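Local atomic coordinates of NADP-dependent alcohol dehydrogenase 6 (Saccharomyces cerevisiae, PDB entry 1PIW), a protein that reduces a broad range of aromatic and aliphatic aldehydes to the corresponding alcohols with NADPH, as a zinc-containing medium-chain dehydrogenase. Residues 29-34 with 138-143. Residues are numbered along the deposited sequence; the frame is centred on the assembly and turned at random.
Sequences KPFYDH and YVRVHE
Arg140 reaches from its strand to the loop residues Lys29 to Phe31, and the contact is densest around this side chain. Its NH1 gives a hydrogen bond of 2.8 Å to Lys29 O, which lies in the guanidinium plane, while Phe31 CD1 sits over one face of that group, 3.6 Å from NE and offset toward the rim. A turn at chi3 (-61°) swings NE out of the line of the chain, whose methylene CD rests 3.6 Å from Lys29 CG. NH2 forms a salt bridge with Asp37; an alanine in place of Arg140 would probably leave Asp37 without that partner and Lys29 O without its donor, with a gap beside Phe31 CD1. The His34 end is packed more loosely. His34 CB stands over the centre of the His142 ring, a CH-pi contact 3.8 Å from the centroid, yet the two imidazoles are slid apart and barely overlap. One backbone bond, Glu143 N to His34 O (2.9 Å), ties this end down. Residues 29-34 belong to the loop between strands 22-26 and 35-45, the latter pairing antiparallel with strand 138-142 in the GroES-like domain; Lys29 NZ, hydrogen-bonded to Pro30 O, forms a salt bridge with Asp35 where strand 35-45 begins.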
ATOM      1  N   LYS A  29      24.259 -10.835  28.775  1.00 40.89           N
ATOM      2  CA  LYS A  29      24.483  -9.431  28.481  1.00 38.54           C
ATOM      3  C   LYS A  29      24.533  -8.700  29.824  1.00 37.75           C
ATOM      4  O   LYS A  29      24.062  -9.209  30.844  1.00 35.90           O
ATOM      5  CB  LYS A  29      23.346  -8.863  27.628  1.00 37.39           C
ATOM      6  CG  LYS A  29      22.092  -8.478  28.398  1.00 35.83           C
ATOM      7  CD  LYS A  29      21.103  -7.781  27.491  1.00 37.12           C
ATOM      8  CE  LYS A  29      20.030  -7.045  28.263  1.00 36.94           C
ATOM      9  NZ  LYS A  29      20.552  -5.788  28.847  1.00 39.88           N
ATOM     10  N   PRO A  30      25.134  -7.509  29.854  1.00 37.51           N
ATOM     11  CA  PRO A  30      25.137  -6.850  31.154  1.00 38.54           C
ATOM     12  C   PRO A  30      23.685  -6.653  31.603  1.00 39.24           C
ATOM     13  O   PRO A  30      22.804  -6.379  30.787  1.00 37.08           O
ATOM     14  CB  PRO A  30      25.871  -5.539  30.873  1.00 38.93           C
ATOM     15  CG  PRO A  30      25.665  -5.321  29.402  1.00 37.71           C
ATOM     16  CD  PRO A  30      25.823  -6.696  28.841  1.00 37.44           C
ATOM     17  N   PHE A  31      23.445  -6.812  32.901  1.00 41.18           N
ATOM     18  CA  PHE A  31      22.106  -6.675  33.474  1.00 42.07           C
ATOM     19  C   PHE A  31      21.749  -5.215  33.747  1.00 42.62           C
ATOM     20  O   PHE A  31      22.459  -4.521  34.463  1.00 41.84           O
ATOM     21  CB  PHE A  31      22.023  -7.484  34.767  1.00 39.70           C
ATOM     22  CG  PHE A  31      20.629  -7.794  35.194  1.00 37.57           C
ATOM     23  CD1 PHE A  31      20.282  -9.087  35.562  1.00 37.68           C
ATOM     24  CD2 PHE A  31      19.662  -6.802  35.228  1.00 36.88           C
ATOM     25  CE1 PHE A  31      18.989  -9.397  35.960  1.00 37.38           C
ATOM     26  CE2 PHE A  31      18.365  -7.093  35.623  1.00 38.41           C
ATOM     27  CZ  PHE A  31      18.025  -8.398  35.990  1.00 39.03           C
ATOM     28  N   TYR A  32      20.636  -4.762  33.180  1.00 44.75           N
ATOM     29  CA  TYR A  32      20.208  -3.385  33.348  1.00 46.53           C
ATOM     30  C   TYR A  32      18.963  -3.195  34.187  1.00 48.10           C
ATOM     31  O   TYR A  32      18.190  -4.125  34.404  1.00 48.45           O
ATOM     32  CB  TYR A  32      20.071  -2.724  31.980  1.00 46.74           C
ATOM     33  CG  TYR A  32      21.431  -2.541  31.349  1.00 48.40           C
ATOM     34  CD1 TYR A  32      21.635  -2.738  29.982  1.00 49.67           C
ATOM     35  CD2 TYR A  32      22.536  -2.238  32.141  1.00 47.44           C
ATOM     36  CE1 TYR A  32      22.920  -2.649  29.423  1.00 49.95           C
ATOM     37  CE2 TYR A  32      23.806  -2.144  31.602  1.00 49.44           C
ATOM     38  CZ  TYR A  32      24.003  -2.351  30.248  1.00 50.38           C
ATOM     39  OH  TYR A  32      25.286  -2.279  29.744  1.00 48.76           O
ATOM     40  N   ASP A  33      18.803  -1.966  34.667  1.00 50.61           N
ATOM     41  CA  ASP A  33      17.715  -1.558  35.554  1.00 52.17           C
ATOM     42  C   ASP A  33      16.313  -2.113  35.319  1.00 51.41           C
ATOM     43  O   ASP A  33      15.565  -2.310  36.279  1.00 50.08           O
ATOM     44  CB  ASP A  33      17.688  -0.034  35.597  1.00 55.14           C
ATOM     45  CG  ASP A  33      18.995   0.549  36.118  1.00 58.56           C
ATOM     46  OD1 ASP A  33      19.328   1.702  35.756  1.00 62.46           O
ATOM     47  OD2 ASP A  33      19.690  -0.143  36.899  1.00 57.97           O
ATOM     48  N   HIS A  34      15.961  -2.372  34.060  1.00 51.63           N
ATOM     49  CA  HIS A  34      14.641  -2.907  33.722  1.00 51.00           C
ATOM     50  C   HIS A  34      14.706  -4.334  33.176  1.00 49.98           C
ATOM     51  O   HIS A  34      13.676  -4.995  33.042  1.00 50.45           O
ATOM     52  CB  HIS A  34      13.954  -2.006  32.692  1.00 52.05           C
ATOM     53  CG  HIS A  34      13.754  -0.598  33.159  1.00 54.30           C
ATOM     54  ND1 HIS A  34      12.736  -0.234  34.014  1.00 55.37           N
ATOM     55  CD2 HIS A  34      14.459   0.533  32.910  1.00 55.10           C
ATOM     56  CE1 HIS A  34      12.822   1.060  34.273  1.00 55.89           C
ATOM     57  NE2 HIS A  34      13.860   1.549  33.616  1.00 55.86           N
ATOM     58  N   TYR A 138      18.616 -19.632  29.684  1.00 40.38           N
ATOM     59  CA  TYR A 138      18.174 -18.334  30.187  1.00 40.77           C
ATOM     60  C   TYR A 138      18.260 -17.245  29.128  1.00 39.73           C
ATOM     61  O   TYR A 138      19.097 -17.287  28.228  1.00 39.61           O
ATOM     62  CB  TYR A 138      19.024 -17.876  31.378  1.00 43.06           C
ATOM     63  CG  TYR A 138      18.978 -18.768  32.583  1.00 45.71           C
ATOM     64  CD1 TYR A 138      19.986 -19.686  32.822  1.00 46.80           C
ATOM     65  CD2 TYR A 138      17.915 -18.707  33.478  1.00 48.75           C
ATOM     66  CE1 TYR A 138      19.944 -20.530  33.923  1.00 49.31           C
ATOM     67  CE2 TYR A 138      17.860 -19.549  34.588  1.00 50.68           C
ATOM     68  CZ  TYR A 138      18.880 -20.462  34.802  1.00 50.67           C
ATOM     69  OH  TYR A 138      18.829 -21.327  35.875  1.00 51.86           O
ATOM     70  N   VAL A 139      17.389 -16.254  29.255  1.00 38.49           N
ATOM     71  CA  VAL A 139      17.397 -15.127  28.344  1.00 37.74           C
ATOM     72  C   VAL A 139      17.249 -13.898  29.229  1.00 37.00           C
ATOM     73  O   VAL A 139      16.508 -13.920  30.206  1.00 35.02           O
ATOM     74  CB  VAL A 139      16.244 -15.204  27.319  1.00 36.83           C
ATOM     75  CG1 VAL A 139      14.918 -14.931  27.993  1.00 39.33           C
ATOM     76  CG2 VAL A 139      16.487 -14.221  26.201  1.00 35.11           C
ATOM     77  N   ARG A 140      17.989 -12.848  28.899  1.00 37.46           N
ATOM     78  CA  ARG A 140      17.968 -11.603  29.655  1.00 38.36           C
ATOM     79  C   ARG A 140      17.297 -10.563  28.788  1.00 38.18           C
ATOM     80  O   ARG A 140      17.852 -10.156  27.766  1.00 38.63           O
ATOM     81  CB  ARG A 140      19.395 -11.181  29.981  1.00 39.97           C
ATOM     82  CG  ARG A 140      19.522  -9.855  30.690  1.00 43.09           C
ATOM     83  CD  ARG A 140      20.798  -9.827  31.514  1.00 42.64           C
ATOM     84  NE  ARG A 140      20.776 -10.881  32.516  1.00 42.64           N
ATOM     85  CZ  ARG A 140      21.853 -11.332  33.139  1.00 44.16           C
ATOM     86  NH1 ARG A 140      23.040 -10.818  32.854  1.00 45.32           N
ATOM     87  NH2 ARG A 140      21.740 -12.284  34.050  1.00 43.93           N
ATOM     88  N   VAL A 141      16.109 -10.130  29.207  1.00 37.92           N
ATOM     89  CA  VAL A 141      15.324  -9.179  28.432  1.00 38.61           C
ATOM     90  C   VAL A 141      14.670  -8.056  29.223  1.00 39.48           C
ATOM     91  O   VAL A 141      14.102  -8.288  30.287  1.00 40.22           O
ATOM     92  CB  VAL A 141      14.205  -9.918  27.684  1.00 37.96           C
ATOM     93  CG1 VAL A 141      13.520  -8.991  26.707  1.00 36.98           C
ATOM     94  CG2 VAL A 141      14.771 -11.123  26.987  1.00 38.37           C
ATOM     95  N   HIS A 142      14.742  -6.844  28.678  1.00 40.05           N
ATOM     96  CA  HIS A 142      14.129  -5.660  29.284  1.00 40.68           C
ATOM     97  C   HIS A 142      12.641  -5.997  29.485  1.00 40.68           C
ATOM     98  O   HIS A 142      11.978  -6.472  28.560  1.00 41.22           O
ATOM     99  CB  HIS A 142      14.313  -4.485  28.321  1.00 41.90           C
ATOM    100  CG  HIS A 142      13.678  -3.207  28.765  1.00 42.99           C
ATOM    101  ND1 HIS A 142      12.356  -3.122  29.138  1.00 44.74           N
ATOM    102  CD2 HIS A 142      14.160  -1.941  28.805  1.00 45.35           C
ATOM    103  CE1 HIS A 142      12.050  -1.859  29.386  1.00 45.95           C
ATOM    104  NE2 HIS A 142      13.127  -1.121  29.190  1.00 44.69           N
ATOM    105  N   GLU A 143      12.125  -5.760  30.690  1.00 40.01           N
ATOM    106  CA  GLU A 143      10.735  -6.085  31.028  1.00 38.14           C
ATOM    107  C   GLU A 143       9.660  -5.619  30.066  1.00 36.69           C
ATOM    108  O   GLU A 143       8.633  -6.273  29.929  1.00 36.54           O
ATOM    109  CB  GLU A 143      10.384  -5.551  32.405  1.00 38.19           C
ATOM    110  CG  GLU A 143      10.341  -4.052  32.463  1.00 42.63           C
ATOM    111  CD  GLU A 143       9.893  -3.544  33.813  1.00 46.47           C
ATOM    112  OE1 GLU A 143       9.850  -2.310  33.995  1.00 47.98           O
ATOM    113  OE2 GLU A 143       9.585  -4.376  34.698  1.00 48.54           O
TER